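Local structure of oxidoreductase NdmD (6ICM) at residues D[44-57]-D[70-84]. The protein oxidises NADH and passes the electrons to the demethylases NdmA and NdmB in caffeine breakdown, this chain being its [2Fe-2S] ferredoxin-type domain. Numbering follows the deposited sequence.
Sequences CITPVVSGDLEHHD and WIMPCVSRCKSKKIV. With FES (Fe2/s2 (inorganic) cluster), chain K.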
ATOM      1  N   CYS D  44     -31.625  38.275  11.648  1.00 61.28           N
ATOM      2  CA  CYS D  44     -32.809  39.090  11.877  1.00 57.98           C
ATOM      3  C   CYS D  44     -32.587  40.550  11.581  1.00 56.39           C
ATOM      4  O   CYS D  44     -33.429  41.328  12.022  1.00 55.40           O
ATOM      5  CB  CYS D  44     -33.273  38.938  13.323  1.00 55.68           C
ATOM      6  SG  CYS D  44     -32.304  39.899  14.499  1.00 53.91           S
ATOM      7  N   ILE D  45     -31.533  41.017  10.907  1.00 56.28           N
ATOM      8  CA  ILE D  45     -31.389  42.448  10.717  1.00 53.38           C
ATOM      9  C   ILE D  45     -32.540  42.931   9.862  1.00 52.65           C
ATOM     10  O   ILE D  45     -32.935  42.274   8.890  1.00 54.58           O
ATOM     11  CB  ILE D  45     -30.026  42.796  10.109  1.00 53.85           C
ATOM     12  CG1 ILE D  45     -29.762  44.282  10.270  1.00 51.83           C
ATOM     13  CG2 ILE D  45     -29.974  42.472   8.641  1.00 54.85           C
ATOM     14  CD1 ILE D  45     -28.495  44.725   9.599  1.00 53.97           C
ATOM     15  N   THR D  46     -33.164  44.014  10.289  1.00 55.18           N
ATOM     16  CA  THR D  46     -34.283  44.601   9.575  1.00 57.60           C
ATOM     17  C   THR D  46     -34.056  46.104   9.523  1.00 54.57           C
ATOM     18  O   THR D  46     -33.313  46.662  10.344  1.00 52.45           O
ATOM     19  CB  THR D  46     -35.642  44.275  10.228  1.00 54.97           C
ATOM     20  OG1 THR D  46     -35.958  45.246  11.219  1.00 53.93           O
ATOM     21  CG2 THR D  46     -35.600  42.955  10.912  1.00 44.76           C
ATOM     22  N   PRO D  47     -34.640  46.778   8.542  1.00 48.59           N
ATOM     23  CA  PRO D  47     -34.309  48.185   8.329  1.00 50.96           C
ATOM     24  C   PRO D  47     -35.325  49.117   8.956  1.00 54.38           C
ATOM     25  O   PRO D  47     -36.497  48.769   9.084  1.00 51.19           O
ATOM     26  CB  PRO D  47     -34.296  48.287   6.805  1.00 51.35           C
ATOM     27  CG  PRO D  47     -35.339  47.352   6.401  1.00 53.62           C
ATOM     28  CD  PRO D  47     -35.345  46.216   7.385  1.00 53.90           C
ATOM     29  N   VAL D  48     -34.879  50.304   9.344  1.00 64.29           N
ATOM     30  CA  VAL D  48     -35.697  51.259  10.072  1.00 62.15           C
ATOM     31  C   VAL D  48     -35.843  52.517   9.225  1.00 66.78           C
ATOM     32  O   VAL D  48     -34.867  52.981   8.614  1.00 69.40           O
ATOM     33  CB  VAL D  48     -35.062  51.574  11.434  1.00 59.26           C
ATOM     34  CG1 VAL D  48     -35.815  52.681  12.135  1.00 66.32           C
ATOM     35  CG2 VAL D  48     -34.989  50.297  12.265  1.00 54.20           C
ATOM     36  N   VAL D  49     -37.065  53.046   9.167  1.00 64.13           N
ATOM     37  CA  VAL D  49     -37.315  54.365   8.578  1.00 68.98           C
ATOM     38  C   VAL D  49     -37.259  55.462   9.633  1.00 68.00           C
ATOM     39  O   VAL D  49     -36.530  56.446   9.485  1.00 69.44           O
ATOM     40  CB  VAL D  49     -38.663  54.384   7.830  1.00 62.40           C
ATOM     41  CG1 VAL D  49     -38.745  55.626   6.997  1.00 61.18           C
ATOM     42  CG2 VAL D  49     -38.789  53.157   6.957  1.00 63.15           C
ATOM     43  N   SER D  50     -38.015  55.302  10.718  1.00 69.30           N
ATOM     44  CA  SER D  50     -38.127  56.315  11.757  1.00 72.13           C
ATOM     45  C   SER D  50     -38.010  55.658  13.124  1.00 73.76           C
ATOM     46  O   SER D  50     -38.099  54.438  13.264  1.00 76.04           O
ATOM     47  CB  SER D  50     -39.460  57.066  11.662  1.00 74.89           C
ATOM     48  OG  SER D  50     -40.475  56.354  12.348  1.00 78.34           O
ATOM     49  N   GLY D  51     -37.835  56.480  14.140  1.00 71.01           N
ATOM     50  CA  GLY D  51     -37.847  55.979  15.498  1.00 71.35           C
ATOM     51  C   GLY D  51     -36.469  56.035  16.120  1.00 73.79           C
ATOM     52  O   GLY D  51     -35.441  55.980  15.429  1.00 78.34           O
ATOM     53  N   ASP D  52     -36.446  56.146  17.453  1.00 73.44           N
ATOM     54  CA  ASP D  52     -35.211  56.250  18.232  1.00 76.34           C
ATOM     55  C   ASP D  52     -34.945  54.913  18.916  1.00 79.26           C
ATOM     56  O   ASP D  52     -35.861  54.325  19.504  1.00 78.81           O
ATOM     57  CB  ASP D  52     -35.290  57.391  19.260  1.00 80.16           C
ATOM     58  CG  ASP D  52     -35.116  58.791  18.617  1.00 94.87           C
ATOM     59  OD1 ASP D  52     -36.071  59.273  17.958  1.00 94.80           O
ATOM     60  OD2 ASP D  52     -34.035  59.422  18.785  1.00 87.25           O
ATOM     61  N   LEU D  53     -33.695  54.437  18.834  1.00 79.16           N
ATOM     62  CA  LEU D  53     -33.378  53.021  19.006  1.00 77.72           C
ATOM     63  C   LEU D  53     -32.323  52.782  20.081  1.00 73.95           C
ATOM     64  O   LEU D  53     -31.444  53.600  20.308  1.00 73.44           O
ATOM     65  CB  LEU D  53     -32.866  52.391  17.709  1.00 69.64           C
ATOM     66  CG  LEU D  53     -33.661  52.602  16.411  1.00 65.69           C
ATOM     67  CD1 LEU D  53     -32.895  52.274  15.132  1.00 60.75           C
ATOM     68  CD2 LEU D  53     -34.946  51.824  16.426  1.00 68.51           C
ATOM     69  N   GLU D  54     -32.425  51.635  20.740  1.00 72.38           N
ATOM     70  CA  GLU D  54     -31.408  51.105  21.647  1.00 74.66           C
ATOM     71  C   GLU D  54     -30.924  49.788  21.140  1.00 76.31           C
ATOM     72  O   GLU D  54     -31.753  48.921  20.883  1.00 77.33           O
ATOM     73  CB  GLU D  54     -31.993  50.875  23.021  1.00 81.32           C
ATOM     74  CG  GLU D  54     -31.143  50.645  24.250  1.00 90.66           C
ATOM     75  CD  GLU D  54     -32.061  50.293  25.443  1.00 98.16           C
ATOM     76  OE1 GLU D  54     -33.070  51.010  25.613  1.00103.82           O
ATOM     77  OE2 GLU D  54     -31.751  49.354  26.239  1.00100.56           O
ATOM     78  N   HIS D  55     -29.617  49.668  20.941  1.00 73.24           N
ATOM     79  CA  HIS D  55     -29.065  48.426  20.447  1.00 68.56           C
ATOM     80  C   HIS D  55     -28.447  47.656  21.595  1.00 69.63           C
ATOM     81  O   HIS D  55     -27.907  48.256  22.514  1.00 72.18           O
ATOM     82  CB  HIS D  55     -28.063  48.700  19.331  1.00 68.31           C
ATOM     83  CG  HIS D  55     -28.599  49.674  18.339  1.00 63.51           C
ATOM     84  ND1 HIS D  55     -29.545  49.314  17.407  1.00 61.86           N
ATOM     85  CD2 HIS D  55     -28.333  50.987  18.128  1.00 59.99           C
ATOM     86  CE1 HIS D  55     -29.856  50.374  16.678  1.00 64.70           C
ATOM     87  NE2 HIS D  55     -29.128  51.399  17.089  1.00 56.55           N
ATOM     88  N   HIS D  56     -28.644  46.327  21.586  1.00 66.50           N
ATOM     89  CA  HIS D  56     -28.046  45.378  22.515  1.00 64.12           C
ATOM     90  C   HIS D  56     -27.386  44.246  21.760  1.00 71.89           C
ATOM     91  O   HIS D  56     -27.133  43.205  22.354  1.00 77.42           O
ATOM     92  CB  HIS D  56     -29.081  44.786  23.462  1.00 62.16           C
ATOM     93  CG  HIS D  56     -29.817  45.810  24.262  1.00 71.80           C
ATOM     94  ND1 HIS D  56     -31.176  45.739  24.465  1.00 80.87           N
ATOM     95  CD2 HIS D  56     -29.399  46.923  24.910  1.00 72.55           C
ATOM     96  CE1 HIS D  56     -31.569  46.768  25.189  1.00 82.77           C
ATOM     97  NE2 HIS D  56     -30.510  47.502  25.475  1.00 79.14           N
ATOM     98  N   ASP D  57     -27.112  44.423  20.473  1.00 68.85           N
ATOM     99  CA  ASP D  57     -26.544  43.351  19.679  1.00 67.49           C
ATOM    100  C   ASP D  57     -25.027  43.450  19.679  1.00 70.72           C
ATOM    101  O   ASP D  57     -24.429  44.412  20.172  1.00 70.83           O
ATOM    102  CB  ASP D  57     -27.063  43.421  18.250  1.00 63.33           C
ATOM    103  CG  ASP D  57     -26.651  44.699  17.566  1.00 66.95           C
ATOM    104  OD1 ASP D  57     -27.240  45.749  17.911  1.00 70.59           O
ATOM    105  OD2 ASP D  57     -25.730  44.665  16.711  1.00 67.00           O
ATOM    106  N   TRP D  70     -30.945  50.617  10.985  1.00 52.37           N
ATOM    107  CA  TRP D  70     -30.988  49.179  11.228  1.00 50.22           C
ATOM    108  C   TRP D  70     -31.294  48.889  12.688  1.00 50.15           C
ATOM    109  O   TRP D  70     -31.063  49.718  13.570  1.00 53.39           O
ATOM    110  CB  TRP D  70     -29.668  48.499  10.898  1.00 47.91           C
ATOM    111  CG  TRP D  70     -29.144  48.812   9.578  1.00 49.09           C
ATOM    112  CD1 TRP D  70     -28.127  49.672   9.282  1.00 54.83           C
ATOM    113  CD2 TRP D  70     -29.586  48.265   8.341  1.00 46.31           C
ATOM    114  NE1 TRP D  70     -27.908  49.693   7.923  1.00 53.89           N
ATOM    115  CE2 TRP D  70     -28.787  48.832   7.324  1.00 49.78           C
ATOM    116  CE3 TRP D  70     -30.572  47.347   7.992  1.00 46.85           C
ATOM    117  CZ2 TRP D  70     -28.952  48.517   5.984  1.00 50.59           C
ATOM    118  CZ3 TRP D  70     -30.732  47.026   6.658  1.00 52.35           C
ATOM    119  CH2 TRP D  70     -29.926  47.611   5.669  1.00 53.00           C
ATOM    120  N   ILE D  71     -31.782  47.672  12.932  1.00 44.93           N
ATOM    121  CA  ILE D  71     -32.071  47.197  14.281  1.00 49.48           C
ATOM    122  C   ILE D  71     -32.104  45.678  14.240  1.00 53.46           C
ATOM    123  O   ILE D  71     -32.512  45.076  13.244  1.00 54.20           O
ATOM    124  CB  ILE D  71     -33.404  47.772  14.837  1.00 54.54           C
ATOM    125  CG1 ILE D  71     -33.534  47.440  16.324  1.00 55.63           C
ATOM    126  CG2 ILE D  71     -34.618  47.210  14.087  1.00 47.52           C
ATOM    127  CD1 ILE D  71     -34.724  48.015  16.994  1.00 59.46           C
ATOM    128  N   MET D  72     -31.659  45.055  15.332  1.00 54.19           N
ATOM    129  CA  MET D  72     -31.723  43.615  15.514  1.00 53.25           C
ATOM    130  C   MET D  72     -32.856  43.328  16.494  1.00 58.89           C
ATOM    131  O   MET D  72     -32.683  43.503  17.714  1.00 59.79           O
ATOM    132  CB  MET D  72     -30.388  43.080  16.043  1.00 54.15           C
ATOM    133  CG  MET D  72     -29.164  43.729  15.395  1.00 53.95           C
ATOM    134  SD  MET D  72     -29.012  43.446  13.606  1.00 48.31           S
ATOM    135  CE  MET D  72     -29.222  41.665  13.598  1.00 50.14           C
ATOM    136  N   PRO D  73     -34.039  42.930  16.021  1.00 56.84           N
ATOM    137  CA  PRO D  73     -35.202  42.843  16.920  1.00 56.31           C
ATOM    138  C   PRO D  73     -35.106  41.768  17.976  1.00 58.15           C
ATOM    139  O   PRO D  73     -35.868  41.822  18.951  1.00 63.32           O
ATOM    140  CB  PRO D  73     -36.368  42.566  15.964  1.00 55.24           C
ATOM    141  CG  PRO D  73     -35.737  42.152  14.682  1.00 55.80           C
ATOM    142  CD  PRO D  73     -34.430  42.856  14.609  1.00 57.79           C
ATOM    143  N   CYS D  74     -34.209  40.798  17.828  1.00 58.79           N
ATOM    144  CA  CYS D  74     -34.146  39.728  18.809  1.00 55.60           C
ATOM    145  C   CYS D  74     -33.706  40.228  20.176  1.00 58.79           C
ATOM    146  O   CYS D  74     -34.029  39.580  21.181  1.00 60.85           O
ATOM    147  CB  CYS D  74     -33.194  38.634  18.333  1.00 60.32           C
ATOM    148  SG  CYS D  74     -31.485  39.192  18.147  1.00 64.49           S
ATOM    149  N   VAL D  75     -32.974  41.352  20.240  1.00 52.45           N
ATOM    150  CA  VAL D  75     -32.388  41.791  21.503  1.00 49.91           C
ATOM    151  C   VAL D  75     -32.506  43.297  21.680  1.00 54.85           C
ATOM    152  O   VAL D  75     -32.357  43.804  22.795  1.00 55.47           O
ATOM    153  CB  VAL D  75     -30.912  41.353  21.634  1.00 55.96           C
ATOM    154  CG1 VAL D  75     -30.760  39.843  21.504  1.00 54.21           C
ATOM    155  CG2 VAL D  75     -30.012  42.081  20.636  1.00 59.71           C
ATOM    156  N   SER D  76     -32.760  44.027  20.599  1.00 56.22           N
ATOM    157  CA  SER D  76     -32.835  45.479  20.666  1.00 59.48           C
ATOM    158  C   SER D  76     -34.286  45.948  20.794  1.00 66.17           C
ATOM    159  O   SER D  76     -35.231  45.191  20.558  1.00 63.46           O
ATOM    160  CB  SER D  76     -32.177  46.103  19.438  1.00 60.68           C
ATOM    161  OG  SER D  76     -30.794  45.795  19.394  1.00 60.54           O
ATOM    162  N   ARG D  77     -34.455  47.214  21.185  1.00 68.03           N
ATOM    163  CA  ARG D  77     -35.775  47.765  21.474  1.00 72.13           C
ATOM    164  C   ARG D  77     -35.831  49.229  21.020  1.00 75.70           C
ATOM    165  O   ARG D  77     -34.838  49.800  20.552  1.00 73.53           O
ATOM    166  CB  ARG D  77     -36.126  47.586  22.973  1.00 77.43           C
ATOM    167  CG  ARG D  77     -35.996  48.829  23.883  1.00 92.66           C
ATOM    168  CD  ARG D  77     -36.787  48.656  25.203  1.00 98.13           C
ATOM    169  NE  ARG D  77     -36.065  47.779  26.136  1.00109.38           N
ATOM    170  CZ  ARG D  77     -35.143  48.173  27.021  1.00108.08           C
ATOM    171  NH1 ARG D  77     -34.851  49.460  27.167  1.00107.44           N
ATOM    172  NH2 ARG D  77     -34.534  47.273  27.801  1.00102.43           N
ATOM    173  N   CYS D  78     -37.019  49.834  21.143  1.00 71.59           N
ATOM    174  CA  CYS D  78     -37.261  51.235  20.797  1.00 78.74           C
ATOM    175  C   CYS D  78     -37.678  52.022  22.042  1.00 81.00           C
ATOM    176  O   CYS D  78     -38.693  51.687  22.660  1.00 83.17           O
ATOM    177  CB  CYS D  78     -38.353  51.322  19.729  1.00 83.81           C
ATOM    178  SG  CYS D  78     -38.758  52.995  19.198  1.00 83.42           S
ATOM    179  N   LYS D  79     -36.908  53.082  22.396  1.00 85.46           N
ATOM    180  CA  LYS D  79     -37.203  53.987  23.527  1.00 85.34           C
ATOM    181  C   LYS D  79     -38.128  55.087  23.144  1.00 84.66           C
ATOM    182  O   LYS D  79     -38.772  55.680  24.010  1.00 92.78           O
ATOM    183  CB  LYS D  79     -35.979  54.737  24.074  1.00 82.81           C
ATOM    184  CG  LYS D  79     -35.096  53.952  24.973  1.00 90.40           C
ATOM    185  CD  LYS D  79     -33.748  54.143  24.501  1.00 96.78           C
ATOM    186  CE  LYS D  79     -33.867  53.265  23.276  1.00 99.98           C
ATOM    187  NZ  LYS D  79     -34.194  51.981  23.514  1.00101.35           N
ATOM    188  N   SER D  80     -38.145  55.411  21.875  1.00 79.89           N
ATOM    189  CA  SER D  80     -39.193  56.256  21.376  1.00 81.36           C
ATOM    190  C   SER D  80     -40.507  55.516  21.596  1.00 85.64           C
ATOM    191  O   SER D  80     -40.542  54.426  22.190  1.00 84.45           O
ATOM    192  CB  SER D  80     -38.937  56.593  19.908  1.00 79.59           C
ATOM    193  OG  SER D  80     -40.126  57.013  19.284  1.00 81.04           O
ATOM    194  N   LYS D  81     -41.599  56.111  21.142  1.00 82.87           N
ATOM    195  CA  LYS D  81     -42.911  55.527  21.340  1.00 83.70           C
ATOM    196  C   LYS D  81     -43.419  54.817  20.098  1.00 81.06           C
ATOM    197  O   LYS D  81     -44.172  53.840  20.208  1.00 79.66           O
ATOM    198  CB  LYS D  81     -43.895  56.619  21.772  1.00 86.68           C
ATOM    199  CG  LYS D  81     -45.155  56.114  22.470  1.00 92.75           C
ATOM    200  CD  LYS D  81     -44.843  55.312  23.733  1.00 98.04           C
ATOM    201  CE  LYS D  81     -45.009  56.139  25.001  1.00106.07           C
ATOM    202  NZ  LYS D  81     -44.572  55.385  26.214  1.00109.03           N
ATOM    203  N   LYS D  82     -43.015  55.285  18.921  1.00 81.05           N
ATOM    204  CA  LYS D  82     -43.289  54.613  17.662  1.00 80.87           C
ATOM    205  C   LYS D  82     -41.969  54.309  16.962  1.00 79.95           C
ATOM    206  O   LYS D  82     -40.958  54.982  17.191  1.00 80.64           O
ATOM    207  CB  LYS D  82     -44.180  55.470  16.745  1.00 72.98           C
ATOM    208  CG  LYS D  82     -45.019  54.660  15.770  1.00 72.21           C
ATOM    209  CD  LYS D  82     -45.673  55.532  14.705  1.00 75.19           C
ATOM    210  CE  LYS D  82     -46.768  54.770  13.955  1.00 79.30           C
ATOM    211  NZ  LYS D  82     -48.014  54.632  14.778  1.00 78.17           N
ATOM    212  N   ILE D  83     -41.989  53.283  16.113  1.00 78.08           N
ATOM    213  CA  ILE D  83     -40.849  52.901  15.276  1.00 77.48           C
ATOM    214  C   ILE D  83     -41.402  52.340  13.973  1.00 72.73           C
ATOM    215  O   ILE D  83     -42.331  51.534  13.993  1.00 68.11           O
ATOM    216  CB  ILE D  83     -39.932  51.866  15.980  1.00 80.48           C
ATOM    217  CG1 ILE D  83     -38.901  51.279  15.001  1.00 73.71           C
ATOM    218  CG2 ILE D  83     -40.751  50.757  16.660  1.00 72.44           C
ATOM    219  CD1 ILE D  83     -38.019  50.197  15.589  1.00 61.15           C
ATOM    220  N   VAL D  84     -40.861  52.752  12.833  1.00 72.44           N
ATOM    221  CA  VAL D  84     -41.373  52.246  11.558  1.00 73.56           C
ATOM    222  C   VAL D  84     -40.294  51.423  10.873  1.00 66.77           C
ATOM    223  O   VAL D  84     -39.200  51.930  10.587  1.00 64.03           O
ATOM    224  CB  VAL D  84     -41.865  53.376  10.645  1.00 68.51           C
ATOM    225  CG1 VAL D  84     -42.527  52.785   9.414  1.00 66.99           C
ATOM    226  CG2 VAL D  84     -42.836  54.240  11.388  1.00 68.33           C
TER
HETATM  227 FE1  FES K 601     -29.298  36.386  15.097  1.00 73.24          FE
HETATM  228 FE2  FES K 601     -31.112  38.642  16.008  1.00 64.10          FE
HETATM  229  S1  FES K 601     -31.461  36.586  15.343  1.00 60.44           S
HETATM  230  S2  FES K 601     -28.927  38.426  15.774  1.00 67.90           S
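L53 pushes its forked end into a hollow between I71 and I83: CD2 lies 3.6 Å from I83 CD1, the two side chains crossing at about a right angle, while CD1 rests on the backbone carbonyl of W70. V48 fills in beside them, its CG2 against I71 CG2. Farther along, I45, with CG1 anti to the backbone N (chi1 -165°), sets CD1 over one face of the W70 indole, offset toward the rim, and P47 CB meets the same ring at CZ3. The bent chain of M72 brings SD to 3.5 Å from I45 CG1 and folds CE back toward C44 SG. Here the plant-type ferredoxin fold holds its cluster: C44 SG and C74 SG bind the same iron, and C36 and C41 probably complete the set on the other iron. Antiparallel hydrogen-bonded pairs, T46 with I71 and E54 with R77, join the segments, and V49 and S50 form a classic bulge opposite V84. Toward the surface, E54 OE1 bridges to R77 NH1 at 2.8 Å, carboxylate and guanidinium planes nearly perpendicular; an alanine here would probably leave R77 without this carboxylate partner. Next to it, H56 ND1 donates in its ring plane to V75 O (2.8 Å).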